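Local coordinates for protein aerobactin synthase IucA (Klebsiella pneumoniae subsp. pneumoniae, PDB 5JM8) that probably uses ATP and magnesium to join citrate to a hydroxylysine derivative during assembly of the siderophore aerobactin, at residues F82-L85 against S86-I89; C104-F107 against H108-V111; T309-W312 against Q313-Q316; G374-S377 against L378-A382; K384-S387 against D388-G391. One frame throughout, in Å; residues are numbered along the deposited sequence.

Interaction 1. Residues F82-L85 against S86-I89; sequences FATL and SRLI
Ser-86 folds its hydroxyl back onto the preceding turn: OG donates to Phe-82 O at a very short 2.5 Å, a length best read with caution. The torsion explains the reach, since chi1 of 52° tucks OG between its own backbone N and carbonyl carbon, facing the start of the helix. Ser-86 N also donates to Phe-82 O, at 3.1 Å, and one carbonyl thus takes both the backbone and the side-chain donor of the same serine. Ser-86 CB meanwhile lies over one face of the Phe-82 ring, 4.4 Å from CE1. Further along the helix the side-chain contacts are aliphatic. Thr-84 and Leu-88 run side by side with Thr-84 CG2 4.0 Å from Leu-88 CD1, while Thr-84 OG1 turns to Asp-81. Leu-85 takes a chi1 of 60°, unusual in a helix, which lays CD1 only 3.2 Å from Ser-86 N and lets the same methyl approach Ile-89 CD1 at 4.4 Å. Around this first part of helix 82-96, Leu-85 and Ile-89 pack on helix 14-26 and strand 49-54, Leu-88 meets Leu-71 of strand 64-72, and Phe-82 and Ser-86 face helix 101-124, where Ser-86 OG bonds to His-108.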
loop_
_atom_site.group_PDB
_atom_site.type_symbol
_atom_site.label_atom_id
_atom_site.label_comp_id
_atom_site.label_asym_id
_atom_site.label_seq_id
_atom_site.Cartn_x
_atom_site.Cartn_y
_atom_site.Cartn_z
ATOM N N PHE A 82 35.546 -1.845 -31.243
ATOM C CA PHE A 82 35.089 -0.463 -31.163
ATOM C C PHE A 82 36.241 0.487 -30.858
ATOM O O PHE A 82 36.280 1.609 -31.362
ATOM C CB PHE A 82 33.998 -0.318 -30.101
ATOM C CG PHE A 82 33.539 1.096 -29.903
ATOM C CD1 PHE A 82 32.868 1.765 -30.911
ATOM C CD2 PHE A 82 33.784 1.760 -28.713
ATOM C CE1 PHE A 82 32.451 3.068 -30.738
ATOM C CE2 PHE A 82 33.367 3.064 -28.533
ATOM C CZ PHE A 82 32.700 3.718 -29.548
ATOM N N ALA A 83 37.173 0.032 -30.026
ATOM C CA ALA A 83 38.331 0.838 -29.656
ATOM C C ALA A 83 39.187 1.139 -30.881
ATOM O O ALA A 83 39.751 2.228 -31.002
ATOM C CB ALA A 83 39.154 0.126 -28.595
ATOM N N THR A 84 39.277 0.171 -31.788
ATOM C CA THR A 84 40.060 0.335 -33.007
ATOM C C THR A 84 39.376 1.299 -33.974
ATOM O O THR A 84 39.949 2.328 -34.330
ATOM C CB THR A 84 40.299 -1.016 -33.723
ATOM O OG1 THR A 84 40.976 -1.923 -32.841
ATOM C CG2 THR A 84 41.147 -0.827 -34.977
ATOM N N LEU A 85 38.157 0.970 -34.395
ATOM C CA LEU A 85 37.464 1.752 -35.421
ATOM C C LEU A 85 37.255 3.208 -35.001
ATOM O O LEU A 85 37.255 4.107 -35.842
ATOM C CB LEU A 85 36.112 1.112 -35.772
ATOM C CG LEU A 85 35.038 0.939 -34.689
ATOM C CD1 LEU A 85 34.209 2.203 -34.459
ATOM C CD2 LEU A 85 34.128 -0.223 -35.057
ATOM N N SER A 86 37.080 3.433 -33.703
ATOM C CA SER A 86 36.899 4.777 -33.168
ATOM C C SER A 86 38.194 5.571 -33.235
ATOM O O SER A 86 38.185 6.757 -33.549
ATOM C CB SER A 86 36.405 4.712 -31.727
ATOM O OG SER A 86 37.248 3.877 -30.959
ATOM N N ARG A 87 39.302 4.911 -32.922
ATOM C CA ARG A 87 40.618 5.527 -33.044
ATOM C C ARG A 87 40.909 5.876 -34.500
ATOM O O ARG A 87 41.472 6.932 -34.794
ATOM C CB ARG A 87 41.701 4.595 -32.501
ATOM C CG ARG A 87 43.109 5.168 -32.604
ATOM C CD ARG A 87 44.155 4.223 -32.044
ATOM N NE ARG A 87 44.212 2.962 -32.781
ATOM C CZ ARG A 87 44.868 2.791 -33.926
ATOM N NH1 ARG A 87 45.528 3.799 -34.485
ATOM N NH2 ARG A 87 44.863 1.605 -34.518
ATOM N N LEU A 88 40.521 4.985 -35.407
ATOM C CA LEU A 88 40.741 5.203 -36.832
ATOM C C LEU A 88 39.962 6.422 -37.308
ATOM O O LEU A 88 40.475 7.234 -38.076
ATOM C CB LEU A 88 40.333 3.968 -37.639
ATOM C CG LEU A 88 41.214 2.726 -37.482
ATOM C CD1 LEU A 88 40.609 1.538 -38.215
ATOM C CD2 LEU A 88 42.631 2.990 -37.979
ATOM N N ILE A 89 38.723 6.550 -36.843
ATOM C CA ILE A 89 37.871 7.668 -37.234
ATOM C C ILE A 89 38.383 8.977 -36.645
ATOM O O ILE A 89 38.310 10.016 -37.289
ATOM C CB ILE A 89 36.406 7.444 -36.801
ATOM C CG1 ILE A 89 35.795 6.292 -37.601
ATOM C CG2 ILE A 89 35.574 8.706 -37.025
ATOM C CD1 ILE A 89 34.471 5.797 -37.064
#

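Interaction 2. Residues C104-F107 against H108-V111; sequences CETF and HQRV
Phe-107 and Val-111 form a local contact one turn apart on helix 101-124, a CH-pi interaction on the side of the helix that packs into the protein. Val-111 CG2 stands over the face of the Phe-107 ring, 4.1 Å from its centroid and 14° off the normal, displaced toward the CZ side of the ring. With CG anti to the backbone N (chi1 174°), the phenylalanine ring swings along the helix toward the next turn and meets this methyl. Beyond the pair, Phe-107 makes an edge-to-face contact with Phe-545, and both residues touch Phe-19 of helix 14-26. The stretch is regular alpha-helix in mid-course: four successive N-H groups, from His-108 to Val-111, donate to the carbonyl four residues earlier, for example Gln-109 N to Glu-105 O at 3.0 Å. On another side Thr-106 and Arg-110 lie alongside each other. Thr-106 CG2 sits over one face of the guanidinium, 3.7 Å from Arg-110 NE, and the extended arginine chain carries NH1 on to a salt bridge with Asp-551; Thr-106 OG1 bonds back to Thr-102 O. Gln-109 doubles back over the same turn, its CG just 3.1 Å from Thr-106 O and its NE2 3.9 Å from Thr-106 CG2. With the histidine ring turned to Ser-86 of helix 82-96, Glu-105 OE2 stops 4.4 Å from His-108 ND1, too far to pair, though its charge may slightly favour a proton on the imidazole.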
loop_
_atom_site.group_PDB
_atom_site.type_symbol
_atom_site.label_atom_id
_atom_site.label_comp_id
_atom_site.label_asym_id
_atom_site.label_seq_id
_atom_site.Cartn_x
_atom_site.Cartn_y
_atom_site.Cartn_z
ATOM N N CYS A 104 42.274 15.450 -29.573
ATOM C CA CYS A 104 41.848 14.207 -30.209
ATOM C C CYS A 104 41.921 13.032 -29.241
ATOM O O CYS A 104 40.987 12.237 -29.143
ATOM C CB CYS A 104 42.709 13.903 -31.438
ATOM S SG CYS A 104 42.459 15.007 -32.840
ATOM N N GLU A 105 43.036 12.924 -28.528
ATOM C CA GLU A 105 43.260 11.787 -27.642
ATOM C C GLU A 105 42.420 11.905 -26.371
ATOM O O GLU A 105 42.045 10.895 -25.773
ATOM C CB GLU A 105 44.744 11.666 -27.286
ATOM C CG GLU A 105 45.095 10.418 -26.478
ATOM C CD GLU A 105 44.643 9.130 -27.149
ATOM O OE1 GLU A 105 44.621 9.078 -28.398
ATOM O OE2 GLU A 105 44.301 8.169 -26.426
ATOM N N THR A 106 42.138 13.137 -25.957
ATOM C CA THR A 106 41.222 13.382 -24.848
ATOM C C THR A 106 39.811 12.959 -25.237
ATOM O O THR A 106 39.076 12.383 -24.439
ATOM C CB THR A 106 41.200 14.867 -24.434
ATOM O OG1 THR A 106 42.511 15.275 -24.029
ATOM C CG2 THR A 106 40.230 15.091 -23.285
ATOM N N PHE A 107 39.437 13.269 -26.472
ATOM C CA PHE A 107 38.130 12.905 -26.996
ATOM C C PHE A 107 37.977 11.390 -27.058
ATOM O O PHE A 107 36.966 10.843 -26.623
ATOM C CB PHE A 107 37.934 13.521 -28.382
ATOM C CG PHE A 107 36.668 13.092 -29.075
ATOM C CD1 PHE A 107 35.442 13.618 -28.704
ATOM C CD2 PHE A 107 36.710 12.180 -30.118
ATOM C CE1 PHE A 107 34.279 13.229 -29.350
ATOM C CE2 PHE A 107 35.549 11.790 -30.768
ATOM C CZ PHE A 107 34.334 12.316 -30.383
ATOM N N HIS A 108 38.995 10.714 -27.581
ATOM C CA HIS A 108 38.935 9.269 -27.767
ATOM C C HIS A 108 38.916 8.514 -26.442
ATOM O O HIS A 108 38.197 7.526 -26.306
ATOM C CB HIS A 108 40.115 8.783 -28.610
ATOM C CG HIS A 108 40.060 7.321 -28.932
ATOM N ND1 HIS A 108 40.654 6.362 -28.140
ATOM C CD2 HIS A 108 39.475 6.654 -29.955
ATOM C CE1 HIS A 108 40.440 5.168 -28.664
ATOM N NE2 HIS A 108 39.728 5.318 -29.766
ATOM N N GLN A 109 39.711 8.964 -25.473
ATOM C CA GLN A 109 39.751 8.292 -24.178
ATOM C C GLN A 109 38.396 8.425 -23.485
ATOM O O GLN A 109 37.913 7.475 -22.873
ATOM C CB GLN A 109 40.876 8.849 -23.288
ATOM C CG GLN A 109 40.716 10.302 -22.864
ATOM C CD GLN A 109 41.809 10.769 -21.916
ATOM O OE1 GLN A 109 42.778 10.052 -21.662
ATOM N NE2 GLN A 109 41.654 11.978 -21.385
ATOM N N ARG A 110 37.779 9.597 -23.609
ATOM C CA ARG A 110 36.465 9.838 -23.020
ATOM C C ARG A 110 35.397 8.950 -23.655
ATOM O O ARG A 110 34.500 8.461 -22.971
ATOM C CB ARG A 110 36.077 11.314 -23.160
ATOM C CG ARG A 110 36.816 12.233 -22.197
ATOM C CD ARG A 110 36.475 13.700 -22.425
ATOM N NE ARG A 110 37.103 14.574 -21.435
ATOM C CZ ARG A 110 36.986 15.899 -21.423
ATOM N NH1 ARG A 110 36.271 16.516 -22.353
ATOM N NH2 ARG A 110 37.590 16.610 -20.481
ATOM N N VAL A 111 35.496 8.747 -24.964
ATOM C CA VAL A 111 34.557 7.893 -25.685
ATOM C C VAL A 111 34.694 6.432 -25.250
ATOM O O VAL A 111 33.713 5.688 -25.248
ATOM C CB VAL A 111 34.765 8.004 -27.213
ATOM C CG1 VAL A 111 34.038 6.890 -27.949
ATOM C CG2 VAL A 111 34.287 9.355 -27.711
#

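Interaction 3. Residues T309-W312 against Q313-Q316; sequences TDDW and QTLQ
Gln-313 N donates to Thr-309 O at 3.1 Å, opening a run of backbone hydrogen bonds that closes with Gln-316 N on Trp-312 O, a short 2.7 Å. Asp-310 O carries two bonds: Thr-314 N and Thr-314 OG1 reach it from opposite faces of its plane, OG1 at 2.8 Å. That hydroxyl lies beside its own backbone N (chi1 -57°), which turns it back toward the carbonyl one turn earlier. This is the first turn of helix 310-318, with Thr-309 at the N-cap position; its OG1 bonds to Leu-306 O and Trp-460 NE1. A water links Trp-312 and Gln-316. Lying in the plane of the indole at its edge, it accepts from Trp-312 NE1 at 2.7 Å and donates to Gln-316 OE1, also at 2.7 Å, while Gln-316 NE2 bonds to Phe-322 O. Among the less favourable contacts, Asp-310 OD1 and Gln-313 OE1 are both acceptors yet lie 3.3 Å apart, their side chains alongside each other and their planes turned by 17°. Gln-313 NE2 makes a weak hydrogen bond to Gly-391 O of the second subunit, and the Trp-312 ring packs against Trp-460 and Val-324.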
loop_
_atom_site.group_PDB
_atom_site.type_symbol
_atom_site.label_atom_id
_atom_site.label_comp_id
_atom_site.label_asym_id
_atom_site.label_seq_id
_atom_site.Cartn_x
_atom_site.Cartn_y
_atom_site.Cartn_z
ATOM N N THR A 309 0.670 34.762 -12.303
ATOM C CA THR A 309 -0.083 35.738 -13.079
ATOM C C THR A 309 -1.334 35.110 -13.674
ATOM O O THR A 309 -1.447 33.886 -13.762
ATOM C CB THR A 309 0.763 36.337 -14.212
ATOM O OG1 THR A 309 1.115 35.313 -15.152
ATOM C CG2 THR A 309 2.024 36.976 -13.657
ATOM N N ASP A 310 -2.271 35.958 -14.084
ATOM C CA ASP A 310 -3.557 35.492 -14.579
ATOM C C ASP A 310 -3.444 34.851 -15.964
ATOM O O ASP A 310 -4.219 33.955 -16.298
ATOM C CB ASP A 310 -4.558 36.649 -14.621
ATOM C CG ASP A 310 -4.850 37.218 -13.246
ATOM O OD1 ASP A 310 -4.806 36.453 -12.260
ATOM O OD2 ASP A 310 -5.127 38.432 -13.150
ATOM N N ASP A 311 -2.493 35.311 -16.771
ATOM C CA ASP A 311 -2.307 34.751 -18.109
ATOM C C ASP A 311 -1.739 33.334 -18.047
ATOM O O ASP A 311 -2.096 32.482 -18.861
ATOM C CB ASP A 311 -1.395 35.643 -18.953
ATOM C CG ASP A 311 -2.100 36.882 -19.472
ATOM O OD1 ASP A 311 -3.339 36.971 -19.340
ATOM O OD2 ASP A 311 -1.411 37.761 -20.029
ATOM N N TRP A 312 -0.846 33.085 -17.092
ATOM C CA TRP A 312 -0.406 31.722 -16.818
ATOM C C TRP A 312 -1.606 30.895 -16.399
ATOM O O TRP A 312 -1.808 29.774 -16.863
ATOM C CB TRP A 312 0.650 31.681 -15.716
ATOM C CG TRP A 312 1.083 30.285 -15.395
ATOM C CD1 TRP A 312 0.421 29.376 -14.620
ATOM C CD2 TRP A 312 2.275 29.635 -15.846
ATOM N NE1 TRP A 312 1.128 28.200 -14.563
ATOM C CE2 TRP A 312 2.271 28.333 -15.306
ATOM C CE3 TRP A 312 3.348 30.027 -16.653
ATOM C CZ2 TRP A 312 3.295 27.423 -15.546
ATOM C CZ3 TRP A 312 4.364 29.123 -16.891
ATOM C CH2 TRP A 312 4.331 27.834 -16.339
ATOM N N GLN A 313 -2.382 31.474 -15.492
ATOM C CA GLN A 313 -3.620 30.884 -15.011
ATOM C C GLN A 313 -4.528 30.517 -16.180
ATOM O O GLN A 313 -5.160 29.459 -16.188
ATOM C CB GLN A 313 -4.324 31.864 -14.073
ATOM C CG GLN A 313 -5.057 31.217 -12.929
ATOM C CD GLN A 313 -5.771 32.225 -12.048
ATOM O OE1 GLN A 313 -5.959 33.380 -12.432
ATOM N NE2 GLN A 313 -6.180 31.789 -10.864
ATOM N N THR A 314 -4.577 31.405 -17.169
ATOM C CA THR A 314 -5.366 31.188 -18.373
ATOM C C THR A 314 -4.788 30.035 -19.180
ATOM O O THR A 314 -5.522 29.184 -19.687
ATOM C CB THR A 314 -5.408 32.456 -19.251
ATOM O OG1 THR A 314 -5.934 33.552 -18.494
ATOM C CG2 THR A 314 -6.273 32.237 -20.487
ATOM N N LEU A 315 -3.463 30.015 -19.291
ATOM C CA LEU A 315 -2.770 28.968 -20.030
ATOM C C LEU A 315 -2.995 27.613 -19.369
ATOM O O LEU A 315 -3.259 26.621 -20.045
ATOM C CB LEU A 315 -1.270 29.273 -20.120
ATOM C CG LEU A 315 -0.370 28.181 -20.706
ATOM C CD1 LEU A 315 -0.677 27.937 -22.176
ATOM C CD2 LEU A 315 1.094 28.543 -20.521
ATOM N N GLN A 316 -2.891 27.582 -18.043
ATOM C CA GLN A 316 -3.054 26.344 -17.287
ATOM C C GLN A 316 -4.473 25.806 -17.419
ATOM O O GLN A 316 -4.689 24.595 -17.435
ATOM C CB GLN A 316 -2.717 26.567 -15.809
ATOM C CG GLN A 316 -2.819 25.313 -14.944
ATOM C CD GLN A 316 -1.840 24.226 -15.355
ATOM O OE1 GLN A 316 -0.690 24.215 -14.918
ATOM N NE2 GLN A 316 -2.296 23.303 -16.193
HETATM O O HOH W 1 0.070 26.160 -13.237
#

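Interaction 4. Residues G374-S377 against L378-A382; sequences GGDS and LLVAA
Ser-377 and Val-380 make the tight part of this contact, in the turn where a loop runs into helix 378-390. Ser-377 OG is 3.3 Å from Val-380 CG2 and accepts a weak but fairly straight hydrogen bond from Val-380 N, 3.4 Å long with an N-H...O angle of 158°. A chi1 of 65° holds OG between the serine's own N and carbonyl carbon, tilted over the first turn. The carbonyl of the same residue is held more firmly: Ala-381 N donates to Ser-377 O at 2.9 Å. Ser-377 is the N-cap, its capping bond a weak one: the side chain serves an amide of the first turn that has no helical carbonyl before it, while the carbonyl starts the regular bonding pattern. Around this turn the packing is buried: Leu-378 touches Leu-131, Leu-136 and Leu-367, and Leu-379 reaches Val-494 and Ala-497 of helix 475-500. The other side, where the loop leads into the helix, is looser and more open. Asp-376, partly exposed, crosses Val-380 at about a right angle, and the contact is of van der Waals kind, Asp-376 CG lying 3.8 Å from Val-380 CG1. Its carboxylate is held by a salt bridge from OD2 to Lys-384 NZ, further along the helix, and a negative charge beside a helix start is probably favourable as well. Asp-376 O is bonded to Arg-132 NE.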
loop_
_atom_site.group_PDB
_atom_site.type_symbol
_atom_site.label_atom_id
_atom_site.label_comp_id
_atom_site.label_asym_id
_atom_site.label_seq_id
_atom_site.Cartn_x
_atom_site.Cartn_y
_atom_site.Cartn_z
ATOM N N GLY A 374 18.879 -5.695 -26.810
ATOM C CA GLY A 374 18.313 -5.790 -28.144
ATOM C C GLY A 374 16.838 -6.138 -28.164
ATOM O O GLY A 374 16.258 -6.341 -29.231
ATOM N N GLY A 375 16.227 -6.207 -26.985
ATOM C CA GLY A 375 14.816 -6.525 -26.877
ATOM C C GLY A 375 13.941 -5.293 -27.038
ATOM O O GLY A 375 14.384 -4.275 -27.568
ATOM N N ASP A 376 12.693 -5.393 -26.585
ATOM C CA ASP A 376 11.762 -4.272 -26.629
ATOM C C ASP A 376 12.243 -3.094 -25.799
ATOM O O ASP A 376 12.597 -3.252 -24.633
ATOM C CB ASP A 376 10.381 -4.691 -26.117
ATOM C CG ASP A 376 9.712 -5.728 -26.996
ATOM O OD1 ASP A 376 10.149 -5.921 -28.150
ATOM O OD2 ASP A 376 8.726 -6.341 -26.528
ATOM N N SER A 377 12.244 -1.908 -26.397
ATOM C CA SER A 377 12.429 -0.688 -25.629
ATOM C C SER A 377 11.247 -0.562 -24.671
ATOM O O SER A 377 10.197 -1.166 -24.894
ATOM C CB SER A 377 12.528 0.533 -26.544
ATOM O OG SER A 377 11.312 0.757 -27.232
ATOM N N LEU A 378 11.417 0.211 -23.602
ATOM C CA LEU A 378 10.383 0.326 -22.579
ATOM C C LEU A 378 9.133 1.020 -23.113
ATOM O O LEU A 378 8.046 0.874 -22.550
ATOM C CB LEU A 378 10.926 1.074 -21.366
ATOM C CG LEU A 378 12.015 0.327 -20.593
ATOM C CD1 LEU A 378 12.669 1.240 -19.566
ATOM C CD2 LEU A 378 11.449 -0.921 -19.918
ATOM N N LEU A 379 9.290 1.773 -24.196
ATOM C CA LEU A 379 8.151 2.372 -24.882
ATOM C C LEU A 379 7.339 1.284 -25.566
ATOM O O LEU A 379 6.114 1.255 -25.472
ATOM C CB LEU A 379 8.613 3.411 -25.906
ATOM C CG LEU A 379 7.543 3.983 -26.841
ATOM C CD1 LEU A 379 6.395 4.607 -26.061
ATOM C CD2 LEU A 379 8.162 5.002 -27.785
ATOM N N VAL A 380 8.037 0.383 -26.250
ATOM C CA VAL A 380 7.396 -0.705 -26.980
ATOM C C VAL A 380 6.741 -1.686 -26.015
ATOM O O VAL A 380 5.729 -2.305 -26.339
ATOM C CB VAL A 380 8.415 -1.441 -27.879
ATOM C CG1 VAL A 380 7.823 -2.727 -28.453
ATOM C CG2 VAL A 380 8.874 -0.526 -28.997
ATOM N N ALA A 381 7.329 -1.824 -24.831
ATOM C CA ALA A 381 6.754 -2.654 -23.778
ATOM C C ALA A 381 5.428 -2.072 -23.299
ATOM O O ALA A 381 4.502 -2.810 -22.970
ATOM C CB ALA A 381 7.723 -2.784 -22.616
ATOM N N ALA A 382 5.346 -0.746 -23.263
ATOM C CA ALA A 382 4.123 -0.061 -22.861
ATOM C C ALA A 382 3.042 -0.198 -23.930
ATOM O O ALA A 382 1.921 -0.613 -23.641
ATOM C CB ALA A 382 4.408 1.404 -22.581
#

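Interaction 5. Residues K384-S387 against D388-G391; sequences KRLS and DRLG
Asp-388, Arg-389 and Leu-390 each give their backbone N-H to the carbonyl four residues back, from Lys-384, Arg-385 and Leu-386; Leu-390 N to Leu-386 O, 3.1 Å, is almost straight at 170°. The next bond falters: Gly-391 N is 2.8 Å from Ser-387 O but its angle of 119° makes it weak. Among the side chains, Leu-386 carries the apolar contact. Its CG lies anti to the backbone N (chi1 176°), sending CD1 down the helix to Leu-390 CD1, modelled at 3.4 Å, tighter than normal methyl contact and so doubtful in detail. The same CD1 sits 3.5 Å from Arg-389 NH2, the arginine being bent at chi3 across it, with NH2 hydrogen-bonded to Gly-437 O. A water in the guanidinium plane accepts from Arg-389 NE at 3.0 Å and donates weakly to Arg-385 O. Asp-388 OD2 stands 3.1 Å from Lys-384 O, two acceptors close together; Arg-385 pairs with Asp-438. At the subunit interface, Leu-390 packs on Arg-323 of the second subunit. The whole is a helix C-terminus, helix 378-390 ending in a glycine of positive phi, a common way for a helix to stop.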
loop_
_atom_site.group_PDB
_atom_site.type_symbol
_atom_site.label_atom_id
_atom_site.label_comp_id
_atom_site.label_asym_id
_atom_site.label_seq_id
_atom_site.Cartn_x
_atom_site.Cartn_y
_atom_site.Cartn_z
ATOM N N LYS A 384 2.727 -2.327 -26.207
ATOM C CA LYS A 384 2.286 -3.715 -26.270
ATOM C C LYS A 384 1.274 -4.029 -25.168
ATOM O O LYS A 384 0.365 -4.833 -25.366
ATOM C CB LYS A 384 3.486 -4.655 -26.175
ATOM C CG LYS A 384 4.190 -4.875 -27.504
ATOM C CD LYS A 384 5.465 -5.684 -27.339
ATOM C CE LYS A 384 5.994 -6.168 -28.681
ATOM N NZ LYS A 384 7.031 -7.221 -28.516
ATOM N N ARG A 385 1.434 -3.393 -24.011
ATOM C CA ARG A 385 0.465 -3.539 -22.929
ATOM C C ARG A 385 -0.818 -2.797 -23.265
ATOM O O ARG A 385 -1.912 -3.250 -22.934
ATOM C CB ARG A 385 1.032 -3.022 -21.609
ATOM C CG ARG A 385 2.010 -3.963 -20.946
ATOM C CD ARG A 385 2.296 -3.533 -19.526
ATOM N NE ARG A 385 2.856 -2.188 -19.472
ATOM C CZ ARG A 385 4.154 -1.911 -19.541
ATOM N NH1 ARG A 385 5.043 -2.888 -19.670
ATOM N NH2 ARG A 385 4.565 -0.652 -19.480
ATOM N N LEU A 386 -0.673 -1.650 -23.918
ATOM C CA LEU A 386 -1.817 -0.867 -24.359
ATOM C C LEU A 386 -2.644 -1.682 -25.348
ATOM O O LEU A 386 -3.870 -1.739 -25.250
ATOM C CB LEU A 386 -1.350 0.444 -24.994
ATOM C CG LEU A 386 -2.419 1.351 -25.601
ATOM C CD1 LEU A 386 -3.445 1.756 -24.553
ATOM C CD2 LEU A 386 -1.764 2.577 -26.231
ATOM N N SER A 387 -1.957 -2.324 -26.287
ATOM C CA SER A 387 -2.608 -3.149 -27.299
ATOM C C SER A 387 -3.411 -4.280 -26.661
ATOM O O SER A 387 -4.598 -4.446 -26.946
ATOM C CB SER A 387 -1.567 -3.722 -28.266
ATOM O OG SER A 387 -2.157 -4.614 -29.194
ATOM N N ASP A 388 -2.761 -5.048 -25.792
ATOM C CA ASP A 388 -3.387 -6.208 -25.163
ATOM C C ASP A 388 -4.589 -5.831 -24.305
ATOM O O ASP A 388 -5.587 -6.553 -24.271
ATOM C CB ASP A 388 -2.371 -6.960 -24.300
ATOM C CG ASP A 388 -1.294 -7.642 -25.121
ATOM O OD1 ASP A 388 -1.561 -8.001 -26.288
ATOM O OD2 ASP A 388 -0.177 -7.825 -24.593
ATOM N N ARG A 389 -4.485 -4.709 -23.600
ATOM C CA ARG A 389 -5.563 -4.255 -22.730
ATOM C C ARG A 389 -6.790 -3.851 -23.545
ATOM O O ARG A 389 -7.900 -4.321 -23.284
ATOM C CB ARG A 389 -5.095 -3.086 -21.861
ATOM C CG ARG A 389 -6.156 -2.563 -20.900
ATOM C CD ARG A 389 -5.578 -1.574 -19.895
ATOM N NE ARG A 389 -5.020 -0.385 -20.538
ATOM C CZ ARG A 389 -5.722 0.699 -20.850
ATOM N NH1 ARG A 389 -7.024 0.760 -20.587
ATOM N NH2 ARG A 389 -5.124 1.728 -21.429
ATOM N N LEU A 390 -6.586 -2.997 -24.543
ATOM C CA LEU A 390 -7.691 -2.491 -25.352
ATOM C C LEU A 390 -8.131 -3.499 -26.408
ATOM O O LEU A 390 -9.164 -3.319 -27.052
ATOM C CB LEU A 390 -7.298 -1.176 -26.028
ATOM C CG LEU A 390 -6.926 -0.013 -25.107
ATOM C CD1 LEU A 390 -6.461 1.176 -25.925
ATOM C CD2 LEU A 390 -8.097 0.377 -24.218
ATOM N N GLY A 391 -7.345 -4.554 -26.589
ATOM C CA GLY A 391 -7.651 -5.571 -27.577
ATOM C C GLY A 391 -7.470 -5.078 -29.003
ATOM O O GLY A 391 -8.128 -5.571 -29.919
HETATM O O HOH W 2 -2.230 -1.435 -20.693
#

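Interactions 1 and 2 lie on successive helices that touch, joined by a serine-histidine hydrogen bond and by an aromatic ring packing on a valine; both mix buried aromatic and aliphatic faces with a partly exposed polar side. Interactions 4 and 5 share helix 378-390, one at its capped start, the other at its glycine end, and a salt bridge spans them. Interaction 4 is the most buried of the five; interaction 5 carries more charge and exposure. Interaction 3 stands apart within the chain, about 37 Å between centres from interaction 5, yet both meet the second subunit, Gln-313 of one copy facing Gly-391 of the other.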